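Side-chain contacts in endo-1,4-b-d-mannanase (Trichoderma reesei, PDB 1QNR), which hydrolyses internal beta-1,4-mannosidic linkages in mannans, as an endo-mannanase of glycoside hydrolase family 5: residues 242-246 against 247-251; 213-216 against 217-220; 224-227 against 228-232; 176-179 against 180-183. One frame throughout, in Å; residues are numbered along the deposited sequence.

Contact 1 (242-246 against 247-251); sequences LYPDS and WGTNY. With NAG (2-acetamido-2-deoxy-beta-D-glucopyranose), chain H; BMA (beta-D-mannopyranose), chain B; BMA (beta-D-mannopyranose), chain C.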
loop_
_atom_site.group_PDB
_atom_site.type_symbol
_atom_site.label_atom_id
_atom_site.label_comp_id
_atom_site.label_asym_id
_atom_site.label_seq_id
_atom_site.Cartn_x
_atom_site.Cartn_y
_atom_site.Cartn_z
ATOM N N LEU A 242 -9.139 -3.979 -5.637
ATOM C CA LEU A 242 -10.261 -4.440 -6.502
ATOM C C LEU A 242 -9.693 -4.729 -7.919
ATOM O O LEU A 242 -9.254 -3.834 -8.660
ATOM C CB LEU A 242 -11.342 -3.389 -6.638
ATOM C CG LEU A 242 -12.478 -3.600 -7.677
ATOM C CD1 LEU A 242 -13.259 -4.904 -7.348
ATOM C CD2 LEU A 242 -13.446 -2.393 -7.664
ATOM N N TYR A 243 -9.808 -6.020 -8.316
ATOM C CA TYR A 243 -9.334 -6.459 -9.642
ATOM C C TYR A 243 -10.242 -7.538 -10.240
ATOM O O TYR A 243 -9.945 -8.730 -10.186
ATOM C CB TYR A 243 -7.901 -7.024 -9.534
ATOM C CG TYR A 243 -6.816 -5.954 -9.189
ATOM C CD1 TYR A 243 -6.354 -5.101 -10.164
ATOM C CD2 TYR A 243 -6.361 -5.872 -7.891
ATOM C CE1 TYR A 243 -5.390 -4.136 -9.835
ATOM C CE2 TYR A 243 -5.437 -4.887 -7.516
ATOM C CZ TYR A 243 -4.938 -4.079 -8.501
ATOM O OH TYR A 243 -3.918 -3.145 -8.243
ATOM N N PRO A 244 -11.383 -7.081 -10.795
ATOM C CA PRO A 244 -12.338 -8.050 -11.414
ATOM C C PRO A 244 -11.688 -8.954 -12.467
ATOM O O PRO A 244 -12.068 -10.164 -12.522
ATOM C CB PRO A 244 -13.388 -7.138 -12.025
ATOM C CG PRO A 244 -13.372 -5.891 -11.160
ATOM C CD PRO A 244 -11.868 -5.701 -10.901
ATOM N N ASP A 245 -10.732 -8.478 -13.264
ATOM C CA ASP A 245 -10.071 -9.364 -14.247
ATOM C C ASP A 245 -9.305 -10.507 -13.638
ATOM O O ASP A 245 -9.181 -11.534 -14.318
ATOM C CB ASP A 245 -9.069 -8.592 -15.142
ATOM C CG ASP A 245 -9.695 -7.449 -15.907
ATOM O OD1 ASP A 245 -10.550 -7.766 -16.726
ATOM O OD2 ASP A 245 -9.334 -6.289 -15.623
ATOM N N SER A 246 -8.751 -10.409 -12.443
ATOM C CA SER A 246 -8.002 -11.494 -11.839
ATOM C C SER A 246 -8.943 -12.347 -10.986
ATOM O O SER A 246 -8.598 -13.492 -10.615
ATOM C CB SER A 246 -6.974 -10.962 -10.784
ATOM O OG SER A 246 -5.935 -10.305 -11.478
ATOM N N TRP A 247 -10.104 -11.755 -10.620
ATOM C CA TRP A 247 -10.940 -12.461 -9.631
ATOM C C TRP A 247 -12.170 -13.161 -10.240
ATOM O O TRP A 247 -12.972 -13.786 -9.519
ATOM C CB TRP A 247 -11.450 -11.418 -8.597
ATOM C CG TRP A 247 -10.338 -10.833 -7.746
ATOM C CD1 TRP A 247 -9.025 -11.269 -7.662
ATOM C CD2 TRP A 247 -10.462 -9.787 -6.773
ATOM N NE1 TRP A 247 -8.318 -10.511 -6.713
ATOM C CE2 TRP A 247 -9.189 -9.591 -6.184
ATOM C CE3 TRP A 247 -11.531 -8.934 -6.408
ATOM C CZ2 TRP A 247 -8.967 -8.593 -5.202
ATOM C CZ3 TRP A 247 -11.329 -7.988 -5.393
ATOM C CH2 TRP A 247 -10.057 -7.844 -4.822
ATOM N N GLY A 248 -12.339 -13.015 -11.563
ATOM C CA GLY A 248 -13.484 -13.757 -12.183
ATOM C C GLY A 248 -14.805 -13.061 -12.030
ATOM O O GLY A 248 -15.879 -13.731 -12.121
ATOM N N THR A 249 -14.841 -11.743 -11.758
ATOM C CA THR A 249 -16.111 -11.035 -11.597
ATOM C C THR A 249 -16.269 -10.013 -12.713
ATOM O O THR A 249 -15.297 -9.711 -13.401
ATOM C CB THR A 249 -16.233 -10.366 -10.194
ATOM O OG1 THR A 249 -15.139 -9.432 -10.124
ATOM C CG2 THR A 249 -16.086 -11.318 -9.045
ATOM N N ASN A 250 -17.438 -9.411 -12.888
ATOM C CA ASN A 250 -17.569 -8.349 -13.908
ATOM C C ASN A 250 -17.194 -6.981 -13.284
ATOM O O ASN A 250 -17.004 -6.892 -12.060
ATOM C CB ASN A 250 -18.906 -8.365 -14.601
ATOM C CG ASN A 250 -20.016 -8.018 -13.688
ATOM O OD1 ASN A 250 -20.001 -7.221 -12.778
ATOM N ND2 ASN A 250 -21.215 -8.639 -13.942
ATOM N N TYR A 251 -17.050 -5.957 -14.130
ATOM C CA TYR A 251 -16.643 -4.670 -13.590
ATOM C C TYR A 251 -17.671 -4.028 -12.725
ATOM O O TYR A 251 -17.387 -3.379 -11.667
ATOM C CB TYR A 251 -16.241 -3.732 -14.769
ATOM C CG TYR A 251 -15.015 -4.190 -15.529
ATOM C CD1 TYR A 251 -13.820 -4.557 -14.931
ATOM C CD2 TYR A 251 -15.036 -4.265 -16.957
ATOM C CE1 TYR A 251 -12.717 -4.974 -15.630
ATOM C CE2 TYR A 251 -13.938 -4.658 -17.637
ATOM C CZ TYR A 251 -12.752 -4.991 -17.040
ATOM O OH TYR A 251 -11.659 -5.393 -17.757
HETATM C C1 NAG H . -22.794 -8.562 -13.696
HETATM C C2 NAG H . -24.020 -8.156 -14.449
HETATM C C3 NAG H . -25.232 -7.907 -13.562
HETATM C C4 NAG H . -25.205 -8.926 -12.409
HETATM C C5 NAG H . -23.891 -8.821 -11.585
HETATM C C6 NAG H . -23.897 -9.817 -10.440
HETATM C C7 NAG H . -23.192 -6.902 -16.460
HETATM C C8 NAG H . -23.233 -5.574 -17.134
HETATM N N2 NAG H . -23.787 -6.922 -15.242
HETATM O O3 NAG H . -26.395 -8.026 -14.394
HETATM O O4 NAG H . -26.288 -8.680 -11.476
HETATM O O5 NAG H . -22.780 -9.118 -12.397
HETATM O O6 NAG H . -22.680 -9.985 -9.830
HETATM O O7 NAG H . -22.718 -7.839 -16.928
HETATM C C1 BMA B . -2.810 -12.522 -7.485
HETATM C C2 BMA B . -1.430 -12.228 -8.122
HETATM C C3 BMA B . -0.839 -10.943 -7.537
HETATM C C4 BMA B . -1.865 -9.819 -7.572
HETATM C C5 BMA B . -3.217 -10.213 -6.973
HETATM C C6 BMA B . -4.340 -9.175 -7.334
HETATM O O2 BMA B . -1.558 -12.066 -9.542
HETATM O O3 BMA B . 0.348 -10.543 -8.166
HETATM O O4 BMA B . -1.292 -8.699 -6.878
HETATM O O5 BMA B . -3.720 -11.397 -7.706
HETATM O O6 BMA B . -5.421 -9.675 -6.537
HETATM C C1 BMA C . -6.561 -16.271 -7.813
HETATM C C2 BMA C . -6.829 -14.811 -7.388
HETATM C C3 BMA C . -5.756 -13.844 -7.938
HETATM C C4 BMA C . -4.360 -14.353 -7.565
HETATM C C5 BMA C . -4.182 -15.838 -8.023
HETATM C C6 BMA C . -2.801 -16.428 -7.885
HETATM O O1 BMA C . -7.503 -17.127 -7.167
HETATM O O2 BMA C . -6.867 -14.725 -5.954
HETATM O O3 BMA C . -5.977 -12.582 -7.254
HETATM O O4 BMA C . -3.323 -13.632 -8.184
HETATM O O5 BMA C . -5.214 -16.605 -7.306
HETATM O O6 BMA C . -2.401 -16.858 -6.588
#
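The short helix 244-247 and the loop leaving it fold W247 back over L242 and Y243 and Y251 onto P244 and D245, beside two linked mannose units. One face of the W247 indole rests on Y243 O, which lies 3.2 Å from W247 CG, offset toward the rim. The six-membered ring reaches back to L242, with W247 CZ3 4.1 Å from L242 CD1 and the two side chains nearly perpendicular. With CG anti to the carbonyl carbon (chi1 -67°), the pyrrole edge faces the sugar: W247 NE1 donates to O6 of the chain B mannose at 3.0 Å and weakly to O3 of the chain C mannose. R171, E169 and E205 also bond the mannose units. P244 O takes T249 N at 3.3 Å, besides weak bonds from W247 N and G248 N, while P244 CB sits 3.5 Å from T249 OG1. G248 adopts positive phi (82°), where a beta carbon would press on the preceding carbonyl. Y251 OH makes a weak 2.8 Å bond to D245 OD1, ring and carboxylate planes 79° apart; Q280 N and Q281 N hold D245 OD2 and Y251 OH respectively. N250 ND2 carries an N-linked sugar, and N250 OD1 caps W253 N. A tryptophan edge-on to sugar just past a barrel strand is consistent with the carbohydrate cleft of a TIM-barrel hydrolase.

Contact 2 (213-216 against 217-220); sequences DGAY and PYTY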
loop_
_atom_site.group_PDB
_atom_site.type_symbol
_atom_site.label_atom_id
_atom_site.label_comp_id
_atom_site.label_asym_id
_atom_site.label_seq_id
_atom_site.Cartn_x
_atom_site.Cartn_y
_atom_site.Cartn_z
ATOM N N ASP A 213 -22.193 -11.034 -2.104
ATOM C CA ASP A 213 -23.008 -11.943 -2.955
ATOM C C ASP A 213 -22.436 -13.356 -3.045
ATOM O O ASP A 213 -22.888 -14.118 -3.922
ATOM C CB ASP A 213 -23.194 -11.362 -4.325
ATOM C CG ASP A 213 -21.965 -11.311 -5.232
ATOM O OD1 ASP A 213 -20.833 -11.577 -4.731
ATOM O OD2 ASP A 213 -22.123 -11.013 -6.454
ATOM N N GLY A 214 -21.431 -13.643 -2.201
ATOM C CA GLY A 214 -20.939 -15.041 -2.272
ATOM C C GLY A 214 -19.925 -15.281 -3.358
ATOM O O GLY A 214 -19.436 -16.460 -3.410
ATOM N N ALA A 215 -19.512 -14.302 -4.163
ATOM C CA ALA A 215 -18.431 -14.573 -5.140
ATOM C C ALA A 215 -17.141 -14.944 -4.375
ATOM O O ALA A 215 -16.988 -14.539 -3.188
ATOM C CB ALA A 215 -18.233 -13.300 -6.003
ATOM N N TYR A 216 -16.165 -15.583 -5.045
ATOM C CA TYR A 216 -14.922 -15.970 -4.394
ATOM C C TYR A 216 -14.229 -14.917 -3.525
ATOM O O TYR A 216 -13.899 -15.289 -2.391
ATOM C CB TYR A 216 -13.877 -16.670 -5.300
ATOM C CG TYR A 216 -12.720 -17.297 -4.449
ATOM C CD1 TYR A 216 -12.860 -18.475 -3.694
ATOM C CD2 TYR A 216 -11.470 -16.754 -4.399
ATOM C CE1 TYR A 216 -11.791 -18.995 -3.000
ATOM C CE2 TYR A 216 -10.382 -17.179 -3.681
ATOM C CZ TYR A 216 -10.540 -18.349 -2.968
ATOM O OH TYR A 216 -9.557 -18.983 -2.169
ATOM N N PRO A 217 -14.099 -13.656 -3.922
ATOM C CA PRO A 217 -13.420 -12.698 -3.038
ATOM C C PRO A 217 -14.147 -12.536 -1.709
ATOM O O PRO A 217 -13.473 -12.077 -0.737
ATOM C CB PRO A 217 -13.463 -11.395 -3.879
ATOM C CG PRO A 217 -13.471 -11.921 -5.321
ATOM C CD PRO A 217 -14.425 -13.113 -5.250
ATOM N N TYR A 218 -15.488 -12.708 -1.614
ATOM C CA TYR A 218 -16.151 -12.618 -0.302
ATOM C C TYR A 218 -15.956 -13.893 0.569
ATOM O O TYR A 218 -16.313 -13.764 1.746
ATOM C CB TYR A 218 -17.659 -12.399 -0.562
ATOM C CG TYR A 218 -18.095 -10.986 -1.082
ATOM C CD1 TYR A 218 -17.945 -9.916 -0.178
ATOM C CD2 TYR A 218 -18.608 -10.782 -2.341
ATOM C CE1 TYR A 218 -18.349 -8.640 -0.607
ATOM C CE2 TYR A 218 -19.039 -9.515 -2.770
ATOM C CZ TYR A 218 -18.852 -8.449 -1.867
ATOM O OH TYR A 218 -19.297 -7.164 -2.278
ATOM N N THR A 219 -15.507 -14.998 -0.013
ATOM C CA THR A 219 -15.409 -16.228 0.833
ATOM C C THR A 219 -14.135 -16.214 1.658
ATOM O O THR A 219 -13.356 -15.226 1.593
ATOM C CB THR A 219 -15.503 -17.497 -0.047
ATOM O OG1 THR A 219 -16.749 -17.562 -0.788
ATOM C CG2 THR A 219 -15.423 -18.797 0.719
ATOM N N TYR A 220 -13.831 -17.280 2.389
ATOM C CA TYR A 220 -12.756 -17.339 3.381
ATOM C C TYR A 220 -11.695 -18.348 3.015
ATOM O O TYR A 220 -11.187 -19.118 3.871
ATOM C CB TYR A 220 -13.361 -17.607 4.784
ATOM C CG TYR A 220 -14.269 -16.478 5.229
ATOM C CD1 TYR A 220 -13.821 -15.280 5.788
ATOM C CD2 TYR A 220 -15.659 -16.560 4.958
ATOM C CE1 TYR A 220 -14.644 -14.267 6.199
ATOM C CE2 TYR A 220 -16.510 -15.518 5.323
ATOM C CZ TYR A 220 -16.001 -14.374 5.931
ATOM O OH TYR A 220 -16.831 -13.371 6.365
#
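D213 and Y218 meet where an Asx turn runs into a short 3-10 turn, in the long loop between strand 199-201 and helix 226-230 of the TIM barrel. The backbone bonds come first. A215 O receives Y218 N at 2.8 Å and Y216 O receives T219 N at 2.9 Å; both donors stand above the carbonyl plane of their acceptor, the second farther out (55°). These two i to i+3 bonds wind the chain through P217, which has no N-H to give. The polar side-chain part rests on D213, whose CG lies between the backbone N and the carbonyl carbon (chi1 70°). That bend brings OD1 back over its own turn to accept A215 N at 3.1 Å, from above the carboxylate plane; W253 NE1 is a second donor to the same oxygen. The nearby G214 has the positive phi that favours glycine. The aromatic part belongs to Y218. Its ring presents an edge to the carboxylate oxygen, Y218 CD2 lying 3.4 Å from D213 OD1 with carboxylate and ring 78° apart, while its hydroxyl is bonded to T260 OG1 and its ring stacks edge-to-face with W257, both on helix 253-267. An alanine in place of Y218 would probably leave T260 without this partner and open a gap beside W257. Apolar contacts finish the turn: Y216 CB lies 3.6 Å from P217 CD, and A215 CB 3.9 Å from that same P217 CD.

Contact 3 (224-227 against 228-232); sequences TDFA and KNVQI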
loop_
_atom_site.group_PDB
_atom_site.type_symbol
_atom_site.label_atom_id
_atom_site.label_comp_id
_atom_site.label_asym_id
_atom_site.label_seq_id
_atom_site.Cartn_x
_atom_site.Cartn_y
_atom_site.Cartn_z
ATOM N N THR A 224 -8.145 -14.558 5.327
ATOM C CA THR A 224 -8.449 -13.224 5.933
ATOM C C THR A 224 -9.928 -13.035 6.166
ATOM O O THR A 224 -10.750 -13.601 5.407
ATOM C CB THR A 224 -7.905 -12.071 5.031
ATOM O OG1 THR A 224 -8.514 -12.128 3.713
ATOM C CG2 THR A 224 -6.378 -12.181 4.815
ATOM N N ASP A 225 -10.264 -12.370 7.289
ATOM C CA ASP A 225 -11.645 -12.027 7.656
ATOM C C ASP A 225 -11.630 -10.497 7.827
ATOM O O ASP A 225 -11.044 -10.001 8.802
ATOM C CB ASP A 225 -12.016 -12.791 8.942
ATOM C CG ASP A 225 -13.451 -12.536 9.393
ATOM O OD1 ASP A 225 -13.937 -11.400 9.303
ATOM O OD2 ASP A 225 -14.148 -13.488 9.870
ATOM N N PHE A 226 -12.202 -9.786 6.852
ATOM C CA PHE A 226 -12.117 -8.312 6.864
ATOM C C PHE A 226 -12.655 -7.663 8.113
ATOM O O PHE A 226 -11.979 -6.776 8.717
ATOM C CB PHE A 226 -12.843 -7.711 5.630
ATOM C CG PHE A 226 -12.624 -6.229 5.490
ATOM C CD1 PHE A 226 -11.370 -5.765 5.073
ATOM C CD2 PHE A 226 -13.656 -5.328 5.728
ATOM C CE1 PHE A 226 -11.173 -4.399 4.875
ATOM C CE2 PHE A 226 -13.420 -3.940 5.562
ATOM C CZ PHE A 226 -12.150 -3.464 5.162
ATOM N N ALA A 227 -13.857 -8.096 8.550
ATOM C CA ALA A 227 -14.430 -7.513 9.776
ATOM C C ALA A 227 -13.609 -7.794 11.033
ATOM O O ALA A 227 -13.451 -6.899 11.904
ATOM C CB ALA A 227 -15.889 -7.934 9.936
ATOM N N LYS A 228 -13.039 -8.986 11.153
ATOM C CA LYS A 228 -12.187 -9.319 12.295
ATOM C C LYS A 228 -10.902 -8.461 12.280
ATOM O O LYS A 228 -10.423 -7.945 13.299
ATOM C CB LYS A 228 -11.786 -10.808 12.357
ATOM C CG LYS A 228 -12.986 -11.663 12.841
ATOM C CD LYS A 228 -12.518 -13.106 13.066
ATOM C CE LYS A 228 -13.743 -13.905 13.562
ATOM N NZ LYS A 228 -13.313 -15.288 13.987
ATOM N N ASN A 229 -10.301 -8.257 11.087
ATOM C CA ASN A 229 -9.067 -7.513 11.008
ATOM C C ASN A 229 -9.281 -6.033 11.358
ATOM O O ASN A 229 -8.428 -5.456 12.109
ATOM C CB ASN A 229 -8.410 -7.632 9.620
ATOM C CG ASN A 229 -7.917 -9.013 9.286
ATOM O OD1 ASN A 229 -7.548 -9.807 10.177
ATOM N ND2 ASN A 229 -7.822 -9.391 7.974
ATOM N N VAL A 230 -10.378 -5.438 10.810
ATOM C CA VAL A 230 -10.463 -3.976 11.081
ATOM C C VAL A 230 -10.873 -3.672 12.520
ATOM O O VAL A 230 -10.744 -2.508 12.904
ATOM C CB VAL A 230 -11.463 -3.290 10.134
ATOM C CG1 VAL A 230 -10.998 -3.339 8.697
ATOM C CG2 VAL A 230 -12.893 -3.806 10.218
ATOM N N GLN A 231 -11.254 -4.619 13.336
ATOM C CA GLN A 231 -11.546 -4.442 14.747
ATOM C C GLN A 231 -10.299 -4.471 15.609
ATOM O O GLN A 231 -10.362 -4.102 16.798
ATOM C CB GLN A 231 -12.547 -5.540 15.262
ATOM C CG GLN A 231 -13.879 -5.183 14.645
ATOM C CD GLN A 231 -14.970 -6.214 14.593
ATOM O OE1 GLN A 231 -15.869 -6.011 13.740
ATOM N NE2 GLN A 231 -14.895 -7.242 15.410
ATOM N N ILE A 232 -9.097 -4.815 15.095
ATOM C CA ILE A 232 -7.849 -4.821 15.877
ATOM C C ILE A 232 -7.537 -3.388 16.335
ATOM O O ILE A 232 -7.517 -2.474 15.511
ATOM C CB ILE A 232 -6.684 -5.436 15.018
ATOM C CG1 ILE A 232 -6.969 -6.936 14.721
ATOM C CG2 ILE A 232 -5.322 -5.236 15.709
ATOM C CD1 ILE A 232 -5.980 -7.562 13.728
HETATM O O HOH W 1 -7.885 -12.399 9.091
#
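D225 and K228 lie against each other through the aspartate carboxyl group and the lysine methylenes. The carboxylate of D225 extends away from its own amide nitrogen (chi1 -178°), which carries OD1 over the following turn to accept K228 N at 3.2 Å. The N-H points almost straight at OD1 (164°) but arrives from above the carboxylate plane. K228 runs out fully extended past CG, its CG 3.6 Å from D225 CG; its ammonium group ends 4.6 Å from D225 OD2 at NZ, too far for a salt bridge though the opposite charges probably attract. This is the N-cap of the short helix 226-230, and D225 O adds the first helical bond, from N229 N at 3.0 Å. A leucine at D225 would probably leave K228 N without its cap and the lysine charge without its neighbouring carboxylate. N229, with CG anti to the carbonyl carbon (chi1 -67°), folds back toward the helix start, where its OD1 receives a water at 2.8 Å; D225 N donates to that same water, so the bridge ties side chain to cap. V230 puts CG1 over one face of the F226 ring in a CH-pi contact, 4.0 Å from the centroid and offset toward the rim. The ring also meets H261 edge-to-face and touches A264 and C265 of helix 253-267. N229 packs on V181 of helix 178-194, and T224 OG1 is bonded to L207 O.

Contact 4 (176-179 against 180-183); sequences STDV and IVQW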
loop_
_atom_site.group_PDB
_atom_site.type_symbol
_atom_site.label_atom_id
_atom_site.label_comp_id
_atom_site.label_asym_id
_atom_site.label_seq_id
_atom_site.Cartn_x
_atom_site.Cartn_y
_atom_site.Cartn_z
ATOM N N SER A 176 -6.671 -21.063 8.892
ATOM C CA SER A 176 -7.661 -20.416 9.755
ATOM C C SER A 176 -7.425 -18.865 9.627
ATOM O O SER A 176 -6.242 -18.449 9.663
ATOM C CB SER A 176 -7.357 -20.796 11.193
ATOM O OG SER A 176 -8.018 -20.021 12.177
ATOM N N THR A 177 -8.510 -18.117 9.681
ATOM C CA THR A 177 -8.346 -16.651 9.602
ATOM C C THR A 177 -7.721 -16.043 10.863
ATOM O O THR A 177 -7.189 -14.893 10.867
ATOM C CB THR A 177 -9.696 -15.953 9.336
ATOM O OG1 THR A 177 -10.556 -16.184 10.480
ATOM C CG2 THR A 177 -10.371 -16.387 8.034
ATOM N N ASP A 178 -7.586 -16.828 11.946
ATOM C CA ASP A 178 -6.973 -16.328 13.200
ATOM C C ASP A 178 -5.455 -16.231 13.030
ATOM O O ASP A 178 -4.811 -15.542 13.874
ATOM C CB ASP A 178 -7.301 -17.296 14.385
ATOM C CG ASP A 178 -6.899 -16.703 15.724
ATOM O OD1 ASP A 178 -7.358 -15.608 16.059
ATOM O OD2 ASP A 178 -6.128 -17.418 16.425
ATOM N N VAL A 179 -4.812 -16.920 12.078
ATOM C CA VAL A 179 -3.335 -16.771 11.980
ATOM C C VAL A 179 -3.007 -15.314 11.595
ATOM O O VAL A 179 -2.179 -14.702 12.336
ATOM C CB VAL A 179 -2.786 -17.707 10.917
ATOM C CG1 VAL A 179 -1.285 -17.565 10.629
ATOM C CG2 VAL A 179 -3.072 -19.201 11.253
ATOM N N ILE A 180 -3.635 -14.754 10.590
ATOM C CA ILE A 180 -3.368 -13.312 10.295
ATOM C C ILE A 180 -3.928 -12.427 11.345
ATOM O O ILE A 180 -3.280 -11.389 11.679
ATOM C CB ILE A 180 -3.854 -12.942 8.849
ATOM C CG1 ILE A 180 -2.826 -13.536 7.861
ATOM C CG2 ILE A 180 -4.004 -11.392 8.737
ATOM C CD1 ILE A 180 -3.208 -13.484 6.371
ATOM N N VAL A 181 -5.042 -12.735 12.077
ATOM C CA VAL A 181 -5.476 -11.822 13.173
ATOM C C VAL A 181 -4.387 -11.744 14.235
ATOM O O VAL A 181 -4.038 -10.629 14.688
ATOM C CB VAL A 181 -6.810 -12.288 13.772
ATOM C CG1 VAL A 181 -7.129 -11.436 15.003
ATOM C CG2 VAL A 181 -7.985 -12.160 12.773
ATOM N N GLN A 182 -3.837 -12.871 14.697
ATOM C CA GLN A 182 -2.837 -12.838 15.772
ATOM C C GLN A 182 -1.528 -12.230 15.319
ATOM O O GLN A 182 -0.937 -11.422 16.082
ATOM C CB GLN A 182 -2.569 -14.247 16.425
ATOM C CG GLN A 182 -3.821 -14.872 17.089
ATOM C CD GLN A 182 -4.552 -13.930 18.015
ATOM O OE1 GLN A 182 -3.939 -13.204 18.867
ATOM N NE2 GLN A 182 -5.877 -13.772 17.883
ATOM N N TRP A 183 -1.085 -12.486 14.084
ATOM C CA TRP A 183 0.171 -11.865 13.591
ATOM C C TRP A 183 -0.030 -10.350 13.426
ATOM O O TRP A 183 0.833 -9.560 13.898
ATOM C CB TRP A 183 0.458 -12.521 12.218
ATOM C CG TRP A 183 1.614 -11.868 11.477
ATOM C CD1 TRP A 183 2.971 -12.100 11.685
ATOM C CD2 TRP A 183 1.528 -10.911 10.394
ATOM N NE1 TRP A 183 3.723 -11.289 10.864
ATOM C CE2 TRP A 183 2.840 -10.555 10.063
ATOM C CE3 TRP A 183 0.438 -10.309 9.738
ATOM C CZ2 TRP A 183 3.091 -9.667 9.020
ATOM C CZ3 TRP A 183 0.722 -9.392 8.691
ATOM C CH2 TRP A 183 2.055 -9.063 8.352
HETATM O O HOH W 2 -4.759 -16.399 8.486
#
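Q182 folds back one helical turn onto D178 at the start of helix 178-194, the helix of the beta-alpha-beta unit between strands 161-165 and 199-201. Its CB lies 3.6 Å from D178 O, the oxygen that also accepts Q182 N at 3.0 Å. Q182 CG lies 3.4 Å from D178 O and about as near to D178 OD2. There the chain bends (chi2 -49°), turning the amide back along the helix so that CD stands 3.8 Å from D178 OD1. At the tip, Q182 NE2 donates to D178 OD1 over 3.0 Å, nearly straight at 173°. NE2 reaches OD1 on its syn side, somewhat out of the carboxylate plane, while OD1 lies close to the plane of the Q182 amide; the two flat groups are 44° apart. Two further groups complete this first turn. S176 OG accepts D178 N at 3.2 Å, a capping bond, and a water joins S176 O to I180 N, standing in for the direct i to i+4 backbone bond. V181 CG2 packs 3.4 Å from T177 O, and V181 also touches K228 and N229 of helix 226-230. The ring end of W183 leads away from this turn, its NE1 bonded to Q141 and its ring edge-to-face with Y135. An aspartate within the first helical turn is likely to interact favourably with the helix dipole, and the neutral glutamine amide holds one of its carboxylate oxygens without cancelling that charge.

In chain order the contacts run 4, 2, 3, 1, all within the family 5 TIM barrel. Contact 4 opens helix 178-194; after strand 199-201, contact 2 lies in the loop that leads to contact 3 on helix 226-230, and contact 1 follows strand 238-242. The centres of contact 3 and contact 4 stand about 10 Å apart. Those of contact 2 and contact 3 are about 15 Å apart, and those of contact 1 and contact 2 about 12 Å. Contact 1 and contact 4, with centres about 26 Å apart, do not touch. Packing joins the series: I180 meets T224, Y220 meets D225 and P217 meets W247. Pairwise touches thus link each contact to the next, the last reaching W247, which bonds the mannose units.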